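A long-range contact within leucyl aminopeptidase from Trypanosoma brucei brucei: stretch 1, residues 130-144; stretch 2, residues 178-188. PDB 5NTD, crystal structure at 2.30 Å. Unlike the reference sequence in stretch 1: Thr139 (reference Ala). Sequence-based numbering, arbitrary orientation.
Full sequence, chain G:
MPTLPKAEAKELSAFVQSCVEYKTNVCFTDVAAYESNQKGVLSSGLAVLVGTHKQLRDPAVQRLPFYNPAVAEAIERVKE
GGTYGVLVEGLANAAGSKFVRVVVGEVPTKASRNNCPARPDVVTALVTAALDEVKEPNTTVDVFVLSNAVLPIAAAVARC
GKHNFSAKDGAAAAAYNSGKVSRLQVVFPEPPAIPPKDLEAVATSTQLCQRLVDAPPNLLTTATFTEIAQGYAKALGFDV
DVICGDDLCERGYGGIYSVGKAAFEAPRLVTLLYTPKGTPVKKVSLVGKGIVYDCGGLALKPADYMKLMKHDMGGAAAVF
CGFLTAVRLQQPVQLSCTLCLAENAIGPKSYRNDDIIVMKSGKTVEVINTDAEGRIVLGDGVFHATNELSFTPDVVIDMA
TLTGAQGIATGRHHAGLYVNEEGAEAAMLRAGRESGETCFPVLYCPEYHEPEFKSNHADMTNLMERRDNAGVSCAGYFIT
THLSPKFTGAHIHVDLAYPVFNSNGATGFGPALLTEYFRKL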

# COMPACT_ATOMS: atom_id res chain seq x y z
N ALA G 130 21.21 28.53 22.21
CA ALA G 130 21.62 29.45 23.30
C ALA G 130 20.41 30.09 23.96
O ALA G 130 20.37 30.24 25.17
CB ALA G 130 22.55 30.52 22.79
N LEU G 131 19.43 30.47 23.17
CA LEU G 131 18.23 31.11 23.72
C LEU G 131 17.36 30.18 24.57
O LEU G 131 16.46 30.61 25.28
CB LEU G 131 17.39 31.71 22.60
CG LEU G 131 18.06 32.90 21.92
CD1 LEU G 131 17.27 33.32 20.72
CD2 LEU G 131 18.17 34.07 22.90
N ASP G 132 17.61 28.88 24.48
CA ASP G 132 16.96 27.91 25.36
C ASP G 132 17.40 28.08 26.82
O ASP G 132 16.77 27.55 27.71
CB ASP G 132 17.23 26.48 24.91
CG ASP G 132 15.97 25.64 24.81
OD1 ASP G 132 14.90 26.16 24.44
OD2 ASP G 132 16.07 24.43 25.09
N GLU G 133 18.49 28.82 27.04
CA GLU G 133 18.98 29.11 28.41
C GLU G 133 18.38 30.39 29.02
O GLU G 133 18.68 30.75 30.14
CB GLU G 133 20.50 29.16 28.51
CG GLU G 133 21.24 27.81 28.40
CD GLU G 133 22.76 27.86 28.66
OE1 GLU G 133 23.46 28.83 28.25
OE2 GLU G 133 23.28 26.89 29.29
N VAL G 134 17.49 31.04 28.30
CA VAL G 134 16.81 32.23 28.81
C VAL G 134 16.03 31.82 30.06
O VAL G 134 15.27 30.87 30.02
CB VAL G 134 15.91 32.90 27.77
CG1 VAL G 134 14.95 33.90 28.39
CG2 VAL G 134 16.76 33.64 26.75
N LYS G 135 16.25 32.56 31.15
CA LYS G 135 15.64 32.25 32.49
C LYS G 135 14.28 32.97 32.68
O LYS G 135 13.34 32.37 33.17
CB LYS G 135 16.60 32.41 33.67
CG LYS G 135 17.07 33.82 33.88
CD LYS G 135 18.20 33.88 34.93
CE LYS G 135 18.01 35.02 35.92
NZ LYS G 135 19.04 35.08 36.98
N GLU G 136 14.14 34.19 32.19
CA GLU G 136 12.91 35.02 32.33
C GLU G 136 12.47 35.58 31.00
O GLU G 136 13.25 35.63 30.06
CB GLU G 136 13.13 36.20 33.29
N PRO G 137 11.20 36.04 30.90
CA PRO G 137 10.74 36.55 29.62
C PRO G 137 10.86 38.08 29.56
O PRO G 137 11.20 38.73 30.56
CB PRO G 137 9.26 36.14 29.61
CG PRO G 137 8.87 36.18 31.07
CD PRO G 137 10.13 36.14 31.90
N ASN G 138 10.55 38.63 28.39
CA ASN G 138 10.61 40.09 28.13
C ASN G 138 12.00 40.65 28.46
O ASN G 138 12.12 41.79 28.90
CB ASN G 138 9.56 40.84 28.94
CG ASN G 138 8.15 40.52 28.50
OD1 ASN G 138 7.89 40.26 27.32
ND2 ASN G 138 7.22 40.52 29.45
N THR G 139 13.03 39.85 28.21
CA THR G 139 14.41 40.32 28.33
C THR G 139 15.00 40.58 26.94
O THR G 139 14.49 40.14 25.91
CB THR G 139 15.34 39.35 29.08
OG1 THR G 139 15.66 38.21 28.26
CG2 THR G 139 14.70 38.90 30.38
N THR G 140 16.10 41.32 26.96
CA THR G 140 16.90 41.58 25.79
C THR G 140 18.17 40.78 25.90
O THR G 140 18.89 40.88 26.89
CB THR G 140 17.19 43.07 25.63
OG1 THR G 140 15.96 43.75 25.37
CG2 THR G 140 18.10 43.34 24.45
N VAL G 141 18.45 39.98 24.89
CA VAL G 141 19.68 39.15 24.85
C VAL G 141 20.67 39.74 23.85
O VAL G 141 20.35 39.94 22.68
CB VAL G 141 19.37 37.67 24.46
CG1 VAL G 141 20.63 36.84 24.37
CG2 VAL G 141 18.40 37.06 25.46
N ASP G 142 21.89 39.94 24.31
CA ASP G 142 22.97 40.46 23.48
C ASP G 142 23.58 39.28 22.72
O ASP G 142 24.03 38.32 23.31
CB ASP G 142 24.04 41.18 24.28
CG ASP G 142 23.50 42.40 25.02
OD1 ASP G 142 22.64 43.13 24.47
OD2 ASP G 142 23.98 42.65 26.13
N VAL G 143 23.51 39.36 21.40
CA VAL G 143 24.09 38.35 20.51
C VAL G 143 25.25 38.99 19.79
O VAL G 143 25.11 39.73 18.82
CB VAL G 143 23.07 37.78 19.51
CG1 VAL G 143 23.65 36.62 18.75
CG2 VAL G 143 21.82 37.33 20.24
N PHE G 144 26.43 38.64 20.27
CA PHE G 144 27.68 39.15 19.70
C PHE G 144 28.11 38.21 18.60
O PHE G 144 28.41 37.03 18.84
CB PHE G 144 28.80 39.22 20.74
CG PHE G 144 28.57 40.28 21.79
CD1 PHE G 144 27.76 40.04 22.89
CD2 PHE G 144 29.20 41.53 21.68
CE1 PHE G 144 27.57 41.01 23.84
CE2 PHE G 144 29.01 42.51 22.65
CZ PHE G 144 28.19 42.25 23.72
N SER G 178 3.40 35.34 20.38
CA SER G 178 4.07 34.56 21.40
C SER G 178 4.50 35.45 22.54
O SER G 178 5.01 36.53 22.32
CB SER G 178 5.31 33.86 20.83
OG SER G 178 6.01 33.14 21.84
N GLY G 179 4.36 34.95 23.75
CA GLY G 179 4.96 35.59 24.95
C GLY G 179 6.32 35.03 25.34
O GLY G 179 6.95 35.49 26.30
N LYS G 180 6.81 34.10 24.53
CA LYS G 180 8.09 33.39 24.79
C LYS G 180 9.30 33.91 24.02
O LYS G 180 10.40 33.36 24.13
CB LYS G 180 7.90 31.91 24.48
CG LYS G 180 6.65 31.36 25.16
CD LYS G 180 6.67 29.85 25.25
CE LYS G 180 5.35 29.33 25.77
NZ LYS G 180 5.06 29.78 27.15
N VAL G 181 9.09 34.94 23.23
CA VAL G 181 10.15 35.48 22.38
C VAL G 181 10.98 36.49 23.16
O VAL G 181 10.45 37.32 23.87
CB VAL G 181 9.58 36.16 21.13
CG1 VAL G 181 10.65 36.91 20.35
CG2 VAL G 181 8.95 35.12 20.22
N SER G 182 12.30 36.39 23.03
CA SER G 182 13.23 37.36 23.61
C SER G 182 13.55 38.46 22.62
O SER G 182 13.73 38.19 21.43
CB SER G 182 14.53 36.67 24.01
OG SER G 182 14.30 35.63 24.94
N ARG G 183 13.68 39.69 23.09
CA ARG G 183 14.26 40.77 22.25
C ARG G 183 15.75 40.38 22.03
O ARG G 183 16.42 39.91 22.94
CB ARG G 183 14.08 42.18 22.86
N LEU G 184 16.23 40.50 20.79
CA LEU G 184 17.61 40.14 20.46
C LEU G 184 18.36 41.34 19.93
O LEU G 184 17.94 41.98 18.97
CB LEU G 184 17.67 39.04 19.40
CG LEU G 184 16.92 37.75 19.73
CD1 LEU G 184 17.01 36.78 18.57
CD2 LEU G 184 17.46 37.08 21.00
N GLN G 185 19.48 41.62 20.55
CA GLN G 185 20.36 42.71 20.08
C GLN G 185 21.61 42.10 19.46
O GLN G 185 22.48 41.61 20.16
CB GLN G 185 20.74 43.70 21.19
CG GLN G 185 21.60 44.86 20.67
CD GLN G 185 21.81 45.98 21.68
OE1 GLN G 185 21.78 47.15 21.30
NE2 GLN G 185 22.07 45.63 22.93
N VAL G 186 21.67 42.16 18.14
CA VAL G 186 22.80 41.65 17.40
C VAL G 186 23.91 42.72 17.37
O VAL G 186 23.70 43.85 16.94
CB VAL G 186 22.42 41.29 15.96
CG1 VAL G 186 23.64 40.87 15.15
CG2 VAL G 186 21.40 40.16 15.98
N VAL G 187 25.08 42.32 17.84
CA VAL G 187 26.24 43.20 17.96
C VAL G 187 27.32 42.77 17.01
O VAL G 187 28.06 41.84 17.27
CB VAL G 187 26.79 43.22 19.38
CG1 VAL G 187 27.85 44.32 19.52
CG2 VAL G 187 25.67 43.47 20.39
N PHE G 188 27.39 43.45 15.88
CA PHE G 188 28.45 43.17 14.86
C PHE G 188 29.79 43.73 15.33
O PHE G 188 29.81 44.64 16.16
CB PHE G 188 28.13 43.79 13.51
CG PHE G 188 26.92 43.18 12.84
CD1 PHE G 188 26.96 41.88 12.35
CD2 PHE G 188 25.73 43.91 12.71
CE1 PHE G 188 25.85 41.32 11.72
CE2 PHE G 188 24.61 43.35 12.10
CZ PHE G 188 24.68 42.06 11.61
O HOH W 1 9.40 37.12 26.58

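Two neighbouring strands, residues 140-144 and 183-188, run side by side in the same direction, their axes 25° apart and 4.5 Å from each other at closest approach. Register is one to one, from Thr140 beside Arg183 to Phe144 beside Val187, and the contact buries 706 Å² in all.

As usual in a parallel pair, alternate residues of each strand do the bonding. Arg183 N opens the ladder by donating to Thr139 O (3.0 Å), and the N-H...O angle of 132° makes this the most bent of the backbone bonds. The next four are short and nearly straight, at 169-171°: Val141 N to Arg183 O, Gln185 N to Val141 O, Val143 N to Gln185 O and Val187 N to Val143 O, each 2.8 Å. Val141 and Val143 therefore spend both N and O on the second strand, while Arg183 and Gln185 do the same toward the first. The acceptors also receive CA-H...O contacts: Thr140 CA lies 3.3 Å from Arg183 O, Leu184 CA 3.5 Å from Val141 O, Asp142 CA 3.5 Å from Gln185 O, and Val186 CA 3.3 Å from Val143 O. Val143 O and Gln185 O approach to 3.5 Å, but both are acceptors and do not bond.

Before the strands, the loops are joined by water. Water 1 accepts from Asn138 N (2.6 Å) and donates to Gly179 O (3.0 Å) and Val181 O (2.9 Å), so it satisfies one amide of the first stretch and two carbonyls of the second. Within the second loop, Lys180 N donates to Ser178 OG (3.0 Å).

On the sheet face that carries Thr140, Asp142, Phe144, Arg183, Gln185 and Val187, the chemistry is mixed. Asp142 and Gln185 are register partners, and the extended Gln185 side chain (chi1 and chi2 both t) brings its amide to the carboxylate, where Gln185 NE2 donates to Asp142 OD1 (3.0 Å, 151°). Both carboxylate oxygens of Asp142, and Gln185 NE2, also have hydrogen bonds elsewhere in the structure. Arg183 is modelled only to CB, which sits 3.5 Å from Thr140 OG1. Farther along, Val187 covers one face of the Phe144 ring with CG2; its CB makes an off-centre CH-pi contact, 4.2 Å from the ring centroid and 30° off the normal.

The face bearing Val141, Val143, Leu184 and Val186 is apolar. Leu184 CD2 is its meeting point, 4.0 Å from Val141 CB, 4.4 Å from Val143 CG2 and 3.6 Å from Leu131 CD2. Leu131 thus brings the segment preceding the loop into the same cluster. It begins a type I turn to Val134, in which Val134 N donates to Leu131 O (3.2 Å), and Val134 points toward the second stretch, its CG2 3.6 Å from Ser182 OG. That hydroxyl is 4.4 Å from Thr139 OG1, too far for a hydrogen bond; Thr139 replaces the reference alanine.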